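Local coordinates for protein gamma-glutamyltranspeptidase (Streptomyces lincolnensis, PDB 6J3A) that probably acts on gamma-glutamyl or related amide bonds, as an LmbA-like homologue of gamma-glutamyltranspeptidase within the Ntn-hydrolase superfamily, at residues S298-H303 / R572-E577; C309-A314 / A338-L343; M27-D32 / Y37-A42. All blocks are in the same frame, centred on the assembly; numbering follows the deposited sequence.

Contact 1 (S298-H303 / R572-E577); sequences SADYVH and RRRGHE
The first turn of helix 299-319 meets the Schellman motif that ends helix 565-573, with Asp300 and His303 facing Arg574 and His576. Gly575, at positive phi, is the C-prime residue of that motif, and the turn directs both Arg574 and His576 toward helix 299-319. Arg574 NH1 donates to Asp300 OD1 in a salt bridge of 2.7 Å, reaching the oxygen nearly along its C-O axis at an N-H...O angle of 166°. The carboxylate sits at the guanidinium edge, and the two planes stand almost upright to each other, 87° apart. One face of the same guanidinium lies flat on the His303 ring, 4.2 Å between centres, with NE over the middle of the ring. His303 CG is anti to its backbone N (chi1 176°), which carries the imidazole out to the face of the guanidinium. At the rim, His303 ND1 shares a hydrogen bond of 3.2 Å with His576 NE2, and either nitrogen could be the donor; the two rings meet rim to rim. The far nitrogen, His303 NE2, bonds to Gly345 O. With a leucine in place of Arg574, Asp300 would probably lose its charged mate and the His303 face its flat cover. Held at both nitrogens and stacked on one face, the His303 ring has little freedom to turn, and the nearby guanidinium would probably disfavour a positive charge on it.

Contact 2 (C309-A314 / A338-L343); sequences CKLAMA and AGRREL
The guanidinium of Arg340 is the flat group here, and Leu311 covers one of its faces: CB of the leucine lies over it, 4.0 Å from NH1, while CD2 stands 4.0 Å from NH2. NH2 makes its hydrogen bond outside the two segments, to Arg353 O, so the charged end is anchored by a backbone carbonyl while the aliphatic leucine lies against its face. Arg340 NH1 also comes within 3.2 Å of Leu311 O and has a long, weak ion pair with Asp315. The arginine chain is not extended. It bends at chi2 (-122°) and again at chi3 (76°), a double kink that folds the guanidinium over the leucine instead of sending it straight past. Leu311 works with its other branch as well. Leu311 CD1 touches the backbone of the opposing segment at Arg340 O, 3.7 Å away, and packs against Leu343 CB at 4.0 Å. Arg340 O is the same oxygen that accepts from Leu343 N, at 2.9 Å, so the methyl group rests beside a carbonyl that already has a partner. Leu311 thus touches an arginine head, a backbone carbonyl and a second leucine, crossing both side chains at a slant. The CA atoms of Leu311 and Arg340, 7.8 Å apart, mark the nearest approach of the two backbones by CA position. Arg353 joins the two sides: its side chain touches Leu311, and its NH2 bonds to Leu343 O. Helix 280-288 lies against both segments, taking Ala312 on Val281 and Gln285 and Arg340 on Leu288, so that helices 299-319 and 334-341 are packed together with it.

Contact 3 (M27-D32 / Y37-A42); sequences MAVLED and YDAAVA
Val29 turns CG1 anti to its backbone N (chi1 170°), which spreads its two methyl groups along the neighbouring helix: CG1 meets Asp38 CB at 3.5 Å, and CG2 meets Ala42 CB at 3.7 Å. Between those two points the valine lies over the backbone of Ala39, its CB 3.9 Å from Ala39 CA. Leu30, with CG anti to its carbonyl carbon (chi1 -63°), slopes in beside it and sets CD2 against Ala39 CB, 3.9 Å away. Helices 20-31 and 36-50 form a helical hairpin, and their short segments run roughly antiparallel, at 146° with the axes 8.0 Å apart. The small side chain of Ala39 probably permits this closeness, its CA coming within 5.3 Å of the CA of Val29. Asp38 offers only its CB to the valine, while its carboxylate turns to Thr124 OG1 and the backbone N of Lys125. Leu30 and Ala39 both rest on Val426 of strand 424-428, as expected where helices cover a sheet in an Ntn-hydrolase fold. Glu31 forms a salt bridge with Arg617 and a hydrogen bond with Gln24 of the second subunit, placing helix 20-31 at the dimer interface. Between the helices the contact is wholly apolar: branched side chains against alanines and a methylene, its cohesion coming from close fit and burial, with the Asp38 carboxylate bonded to Thr124 and Lys125.

In the fold
Along the chain contact 3 comes first and closes before the others open; contact 2 is nested inside the long loop that contact 1 closes. Contacts 1 and 2 share helix 299-319, the former at its first turn and the latter further along, with centres 16 Å apart. They touch where His576 packs on Lys310, so this one helix ties helix 334-341 to the C-terminal end of helix 565-573, far along the chain. Contact 3 lies on the opposite side of the chain's centre, 44 Å from contact 1 and 41 Å from contact 2, centre to centre. There a sequence-local hairpin packs on strand 424-428 and, through helix 20-31, meets the second subunit, which touches neither of the other contacts.

Contact 1 (S298-H303 / R572-E577)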
loop_
_atom_site.group_PDB
_atom_site.type_symbol
_atom_site.label_atom_id
_atom_site.label_comp_id
_atom_site.label_asym_id
_atom_site.label_seq_id
_atom_site.Cartn_x
_atom_site.Cartn_y
_atom_site.Cartn_z
ATOM N N SER A 298 -10.979 -9.021 24.958
ATOM C CA SER A 298 -11.877 -9.959 25.626
ATOM C C SER A 298 -13.307 -9.425 25.616
ATOM O O SER A 298 -13.545 -8.265 25.284
ATOM C CB SER A 298 -11.398 -10.223 27.053
ATOM O OG SER A 298 -11.530 -9.070 27.860
ATOM N N ALA A 299 -14.248 -10.295 25.962
ATOM C CA ALA A 299 -15.660 -9.935 26.058
ATOM C C ALA A 299 -15.861 -8.771 27.048
ATOM O O ALA A 299 -16.449 -7.742 26.695
ATOM C CB ALA A 299 -16.478 -11.153 26.477
ATOM N N ASP A 300 -15.335 -8.940 28.262
ATOM C CA ASP A 300 -15.356 -7.904 29.315
ATOM C C ASP A 300 -14.789 -6.553 28.837
ATOM O O ASP A 300 -15.308 -5.500 29.200
ATOM C CB ASP A 300 -14.576 -8.365 30.568
ATOM C CG ASP A 300 -15.197 -9.596 31.251
ATOM O OD1 ASP A 300 -16.388 -9.883 31.014
ATOM O OD2 ASP A 300 -14.483 -10.281 32.025
ATOM N N TYR A 301 -13.724 -6.597 28.033
ATOM C CA TYR A 301 -13.106 -5.401 27.431
ATOM C C TYR A 301 -14.049 -4.690 26.470
ATOM O O TYR A 301 -14.178 -3.479 26.511
ATOM C CB TYR A 301 -11.832 -5.813 26.695
ATOM C CG TYR A 301 -11.103 -4.740 25.883
ATOM C CD1 TYR A 301 -10.206 -3.855 26.486
ATOM C CD2 TYR A 301 -11.264 -4.655 24.497
ATOM C CE1 TYR A 301 -9.513 -2.910 25.741
ATOM C CE2 TYR A 301 -10.577 -3.710 23.747
ATOM C CZ TYR A 301 -9.703 -2.842 24.371
ATOM O OH TYR A 301 -9.027 -1.904 23.619
ATOM N N VAL A 302 -14.696 -5.454 25.601
ATOM C CA VAL A 302 -15.664 -4.900 24.653
ATOM C C VAL A 302 -16.858 -4.295 25.382
ATOM O O VAL A 302 -17.131 -3.103 25.227
ATOM C CB VAL A 302 -16.141 -5.978 23.651
ATOM C CG1 VAL A 302 -17.330 -5.502 22.818
ATOM C CG2 VAL A 302 -15.001 -6.363 22.735
ATOM N N HIS A 303 -17.553 -5.135 26.158
ATOM C CA HIS A 303 -18.690 -4.718 27.008
ATOM C C HIS A 303 -18.420 -3.408 27.747
ATOM O O HIS A 303 -19.202 -2.465 27.663
ATOM C CB HIS A 303 -19.043 -5.808 28.041
ATOM C CG HIS A 303 -20.121 -5.399 28.999
ATOM N ND1 HIS A 303 -21.461 -5.478 28.687
ATOM C CD2 HIS A 303 -20.057 -4.871 30.245
ATOM C CE1 HIS A 303 -22.176 -5.026 29.701
ATOM N NE2 HIS A 303 -21.348 -4.649 30.659
ATOM N N ARG A 572 -24.785 -10.958 23.873
ATOM C CA ARG A 572 -26.247 -11.204 23.798
ATOM C C ARG A 572 -26.735 -11.640 25.170
ATOM O O ARG A 572 -27.811 -11.238 25.617
ATOM C CB ARG A 572 -26.700 -12.272 22.778
ATOM C CG ARG A 572 -25.767 -12.654 21.651
ATOM C CD ARG A 572 -26.468 -13.537 20.628
ATOM N NE ARG A 572 -26.612 -12.848 19.346
ATOM C CZ ARG A 572 -25.749 -12.925 18.329
ATOM N NH1 ARG A 572 -25.988 -12.240 17.208
ATOM N NH2 ARG A 572 -24.648 -13.681 18.411
ATOM N N ARG A 573 -25.920 -12.469 25.812
ATOM C CA ARG A 573 -26.150 -12.937 27.176
ATOM C C ARG A 573 -26.289 -11.779 28.178
ATOM O O ARG A 573 -27.104 -11.825 29.105
ATOM C CB ARG A 573 -24.987 -13.830 27.598
ATOM C CG ARG A 573 -25.364 -14.945 28.545
ATOM C CD ARG A 573 -24.183 -15.253 29.445
ATOM N NE ARG A 573 -24.006 -14.213 30.458
ATOM C CZ ARG A 573 -22.874 -13.946 31.116
ATOM N NH1 ARG A 573 -21.752 -14.624 30.892
ATOM N NH2 ARG A 573 -22.867 -12.970 32.013
ATOM N N ARG A 574 -25.482 -10.745 27.965
ATOM C CA ARG A 574 -25.512 -9.516 28.760
ATOM C C ARG A 574 -26.507 -8.461 28.245
ATOM O O ARG A 574 -26.429 -7.290 28.625
ATOM C CB ARG A 574 -24.094 -8.942 28.840
ATOM C CG ARG A 574 -23.113 -9.917 29.474
ATOM C CD ARG A 574 -21.658 -9.524 29.297
ATOM N NE ARG A 574 -21.147 -8.841 30.486
ATOM C CZ ARG A 574 -19.903 -8.927 30.963
ATOM N NH1 ARG A 574 -18.973 -9.673 30.366
ATOM N NH2 ARG A 574 -19.582 -8.255 32.068
ATOM N N GLY A 575 -27.436 -8.881 27.389
ATOM C CA GLY A 575 -28.581 -8.067 26.982
ATOM C C GLY A 575 -28.352 -7.120 25.825
ATOM O O GLY A 575 -29.196 -6.262 25.559
ATOM N N HIS A 576 -27.224 -7.258 25.136
ATOM C CA HIS A 576 -26.980 -6.491 23.915
ATOM C C HIS A 576 -27.837 -7.025 22.781
ATOM O O HIS A 576 -28.042 -8.234 22.672
ATOM C CB HIS A 576 -25.519 -6.590 23.495
ATOM C CG HIS A 576 -24.571 -5.929 24.446
ATOM N ND1 HIS A 576 -24.188 -4.612 24.313
ATOM C CD2 HIS A 576 -23.921 -6.401 25.537
ATOM C CE1 HIS A 576 -23.352 -4.300 25.285
ATOM N NE2 HIS A 576 -23.174 -5.367 26.043
ATOM N N GLU A 577 -28.344 -6.115 21.955
ATOM C CA GLU A 577 -28.941 -6.475 20.672
ATOM C C GLU A 577 -27.847 -6.421 19.592
ATOM O O GLU A 577 -27.555 -5.370 19.017
ATOM C CB GLU A 577 -30.126 -5.559 20.345
ATOM C CG GLU A 577 -31.282 -5.657 21.349
ATOM C CD GLU A 577 -31.899 -7.052 21.462
ATOM O OE1 GLU A 577 -32.333 -7.421 22.581
ATOM O OE2 GLU A 577 -31.948 -7.781 20.443
#

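Contact 2 (C309-A314 / A338-L343)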
loop_
_atom_site.group_PDB
_atom_site.type_symbol
_atom_site.label_atom_id
_atom_site.label_comp_id
_atom_site.label_asym_id
_atom_site.label_seq_id
_atom_site.Cartn_x
_atom_site.Cartn_y
_atom_site.Cartn_z
ATOM N N CYS A 309 -19.012 4.017 26.121
ATOM C CA CYS A 309 -19.362 4.791 24.930
ATOM C C CYS A 309 -20.798 5.340 24.963
ATOM O O CYS A 309 -21.015 6.516 24.651
ATOM C CB CYS A 309 -19.154 3.951 23.683
ATOM S SG CYS A 309 -19.676 4.784 22.175
ATOM N N LYS A 310 -21.760 4.496 25.347
ATOM C CA LYS A 310 -23.160 4.932 25.518
ATOM C C LYS A 310 -23.271 6.131 26.459
ATOM O O LYS A 310 -23.917 7.122 26.138
ATOM C CB LYS A 310 -24.053 3.770 26.005
ATOM C CG LYS A 310 -24.665 2.962 24.858
ATOM C CD LYS A 310 -24.377 1.469 24.908
ATOM C CE LYS A 310 -25.567 0.643 25.326
ATOM N NZ LYS A 310 -25.297 -0.800 25.069
ATOM N N LEU A 311 -22.609 6.043 27.605
ATOM C CA LEU A 311 -22.650 7.109 28.597
ATOM C C LEU A 311 -21.966 8.374 28.096
ATOM O O LEU A 311 -22.415 9.472 28.399
ATOM C CB LEU A 311 -22.006 6.649 29.909
ATOM C CG LEU A 311 -22.625 5.430 30.608
ATOM C CD1 LEU A 311 -21.742 4.978 31.758
ATOM C CD2 LEU A 311 -24.031 5.719 31.107
ATOM N N ALA A 312 -20.878 8.230 27.345
ATOM C CA ALA A 312 -20.189 9.404 26.789
ATOM C C ALA A 312 -21.021 10.052 25.691
ATOM O O ALA A 312 -21.039 11.270 25.581
ATOM C CB ALA A 312 -18.806 9.044 26.271
ATOM N N MET A 313 -21.714 9.239 24.895
ATOM C CA MET A 313 -22.571 9.740 23.812
ATOM C C MET A 313 -23.787 10.501 24.330
ATOM O O MET A 313 -24.200 11.507 23.761
ATOM C CB MET A 313 -23.013 8.585 22.912
ATOM C CG MET A 313 -21.910 8.065 22.005
ATOM S SD MET A 313 -21.195 9.297 20.880
ATOM C CE MET A 313 -21.813 8.693 19.321
ATOM N N ALA A 314 -24.353 10.005 25.417
ATOM C CA ALA A 314 -25.441 10.671 26.120
ATOM C C ALA A 314 -25.052 12.078 26.520
ATOM O O ALA A 314 -25.829 13.018 26.360
ATOM C CB ALA A 314 -25.823 9.869 27.353
ATOM N N ALA A 338 -15.771 9.258 38.222
ATOM C CA ALA A 338 -15.839 8.273 39.297
ATOM C C ALA A 338 -17.303 7.912 39.537
ATOM O O ALA A 338 -17.659 6.740 39.638
ATOM C CB ALA A 338 -15.205 8.817 40.567
ATOM N N GLY A 339 -18.149 8.932 39.603
ATOM C CA GLY A 339 -19.589 8.716 39.654
ATOM C C GLY A 339 -20.091 7.927 38.458
ATOM O O GLY A 339 -20.767 6.906 38.613
ATOM N N ARG A 340 -19.714 8.379 37.267
ATOM C CA ARG A 340 -20.254 7.829 36.012
ATOM C C ARG A 340 -19.905 6.370 35.710
ATOM O O ARG A 340 -20.769 5.626 35.255
ATOM C CB ARG A 340 -19.837 8.692 34.827
ATOM C CG ARG A 340 -20.327 10.125 34.923
ATOM C CD ARG A 340 -21.178 10.476 33.731
ATOM N NE ARG A 340 -22.517 9.902 33.785
ATOM C CZ ARG A 340 -23.326 9.760 32.738
ATOM N NH1 ARG A 340 -22.961 10.133 31.507
ATOM N NH2 ARG A 340 -24.522 9.225 32.921
ATOM N N ARG A 341 -18.659 5.965 35.959
ATOM C CA ARG A 341 -18.236 4.586 35.669
ATOM C C ARG A 341 -18.949 3.497 36.481
ATOM O O ARG A 341 -18.946 2.338 36.070
ATOM C CB ARG A 341 -16.715 4.426 35.776
ATOM C CG ARG A 341 -16.099 4.322 37.176
ATOM C CD ARG A 341 -14.602 4.033 37.080
ATOM N NE ARG A 341 -13.939 5.082 36.298
ATOM C CZ ARG A 341 -13.257 6.123 36.782
ATOM N NH1 ARG A 341 -12.741 7.019 35.938
ATOM N NH2 ARG A 341 -13.070 6.292 38.086
ATOM N N GLU A 342 -19.545 3.874 37.616
ATOM C CA GLU A 342 -20.403 2.978 38.413
ATOM C C GLU A 342 -21.685 2.612 37.673
ATOM O O GLU A 342 -22.281 1.560 37.930
ATOM C CB GLU A 342 -20.799 3.629 39.749
ATOM C CG GLU A 342 -19.653 4.052 40.665
ATOM C CD GLU A 342 -18.711 2.910 41.047
ATOM O OE1 GLU A 342 -19.125 1.722 41.003
ATOM O OE2 GLU A 342 -17.542 3.201 41.405
ATOM N N LEU A 343 -22.111 3.492 36.769
ATOM C CA LEU A 343 -23.274 3.243 35.918
ATOM C C LEU A 343 -23.058 2.153 34.866
ATOM O O LEU A 343 -24.019 1.721 34.222
ATOM C CB LEU A 343 -23.715 4.541 35.230
ATOM C CG LEU A 343 -24.127 5.690 36.158
ATOM C CD1 LEU A 343 -24.266 6.975 35.361
ATOM C CD2 LEU A 343 -25.423 5.356 36.892
#

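Contact 3 (M27-D32 / Y37-A42)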
loop_
_atom_site.group_PDB
_atom_site.type_symbol
_atom_site.label_atom_id
_atom_site.label_comp_id
_atom_site.label_asym_id
_atom_site.label_seq_id
_atom_site.Cartn_x
_atom_site.Cartn_y
_atom_site.Cartn_z
ATOM N N MET A 27 2.066 12.622 -1.091
ATOM C CA MET A 27 3.435 12.140 -1.009
ATOM C C MET A 27 4.307 12.771 -2.085
ATOM O O MET A 27 5.465 13.090 -1.833
ATOM C CB MET A 27 3.460 10.628 -1.164
ATOM C CG MET A 27 4.817 10.009 -0.932
ATOM S SD MET A 27 5.248 10.101 0.803
ATOM C CE MET A 27 7.012 9.813 0.730
ATOM N N ALA A 28 3.748 12.929 -3.281
ATOM C CA ALA A 28 4.428 13.637 -4.371
ATOM C C ALA A 28 4.903 15.035 -3.945
ATOM O O ALA A 28 5.981 15.471 -4.326
ATOM C CB ALA A 28 3.523 13.732 -5.594
ATOM N N VAL A 29 4.094 15.718 -3.144
ATOM C CA VAL A 29 4.447 17.034 -2.635
ATOM C C VAL A 29 5.643 16.951 -1.689
ATOM O O VAL A 29 6.536 17.805 -1.742
ATOM C CB VAL A 29 3.230 17.700 -1.966
ATOM C CG1 VAL A 29 3.621 18.975 -1.219
ATOM C CG2 VAL A 29 2.176 17.999 -3.026
ATOM N N LEU A 30 5.671 15.929 -0.839
ATOM C CA LEU A 30 6.828 15.715 0.026
ATOM C C LEU A 30 8.086 15.477 -0.799
ATOM O O LEU A 30 9.102 16.126 -0.563
ATOM C CB LEU A 30 6.589 14.564 0.996
ATOM C CG LEU A 30 5.442 14.749 1.997
ATOM C CD1 LEU A 30 5.383 13.560 2.947
ATOM C CD2 LEU A 30 5.576 16.040 2.792
ATOM N N GLU A 31 7.982 14.609 -1.804
ATOM C CA GLU A 31 9.087 14.323 -2.730
ATOM C C GLU A 31 9.628 15.560 -3.458
ATOM O O GLU A 31 10.800 15.622 -3.823
ATOM C CB GLU A 31 8.650 13.285 -3.773
ATOM C CG GLU A 31 8.324 11.895 -3.236
ATOM C CD GLU A 31 9.535 11.137 -2.725
ATOM O OE1 GLU A 31 9.340 10.001 -2.231
ATOM O OE2 GLU A 31 10.680 11.657 -2.806
ATOM N N ASP A 32 8.752 16.535 -3.655
ATOM C CA ASP A 32 9.067 17.789 -4.312
ATOM C C ASP A 32 9.522 18.879 -3.304
ATOM O O ASP A 32 9.606 20.063 -3.647
ATOM C CB ASP A 32 7.811 18.214 -5.102
ATOM C CG ASP A 32 8.124 19.042 -6.341
ATOM O OD1 ASP A 32 9.024 18.659 -7.126
ATOM O OD2 ASP A 32 7.429 20.066 -6.545
ATOM N N TYR A 37 2.007 20.020 5.580
ATOM C CA TYR A 37 0.869 20.906 5.386
ATOM C C TYR A 37 0.633 21.137 3.898
ATOM O O TYR A 37 -0.494 20.957 3.437
ATOM C CB TYR A 37 1.050 22.197 6.211
ATOM C CG TYR A 37 1.409 21.834 7.639
ATOM C CD1 TYR A 37 0.553 21.050 8.414
ATOM C CD2 TYR A 37 2.647 22.166 8.177
ATOM C CE1 TYR A 37 0.899 20.659 9.698
ATOM C CE2 TYR A 37 3.000 21.780 9.462
ATOM C CZ TYR A 37 2.121 21.024 10.216
ATOM O OH TYR A 37 2.470 20.645 11.492
ATOM N N ASP A 38 1.685 21.485 3.151
ATOM C CA ASP A 38 1.617 21.493 1.685
ATOM C C ASP A 38 0.976 20.197 1.190
ATOM O O ASP A 38 0.066 20.202 0.353
ATOM C CB ASP A 38 3.004 21.564 1.071
ATOM C CG ASP A 38 3.718 22.845 1.379
ATOM O OD1 ASP A 38 3.158 23.921 1.118
ATOM O OD2 ASP A 38 4.871 22.788 1.865
ATOM N N ALA A 39 1.473 19.087 1.721
ATOM C CA ALA A 39 1.037 17.767 1.299
ATOM C C ALA A 39 -0.446 17.569 1.529
ATOM O O ALA A 39 -1.169 17.149 0.633
ATOM C CB ALA A 39 1.821 16.699 2.040
ATOM N N ALA A 40 -0.887 17.885 2.737
ATOM C CA ALA A 40 -2.271 17.662 3.127
ATOM C C ALA A 40 -3.254 18.509 2.315
ATOM O O ALA A 40 -4.353 18.046 1.989
ATOM C CB ALA A 40 -2.439 17.934 4.603
ATOM N N VAL A 41 -2.858 19.743 1.998
ATOM C CA VAL A 41 -3.657 20.604 1.132
ATOM C C VAL A 41 -3.855 19.921 -0.221
ATOM O O VAL A 41 -4.993 19.735 -0.662
ATOM C CB VAL A 41 -3.036 22.009 0.963
ATOM C CG1 VAL A 41 -3.797 22.823 -0.084
ATOM C CG2 VAL A 41 -3.072 22.765 2.284
ATOM N N ALA A 42 -2.757 19.519 -0.853
ATOM C CA ALA A 42 -2.823 18.811 -2.140
ATOM C C ALA A 42 -3.729 17.591 -2.099
ATOM O O ALA A 42 -4.622 17.440 -2.934
ATOM C CB ALA A 42 -1.443 18.391 -2.576
#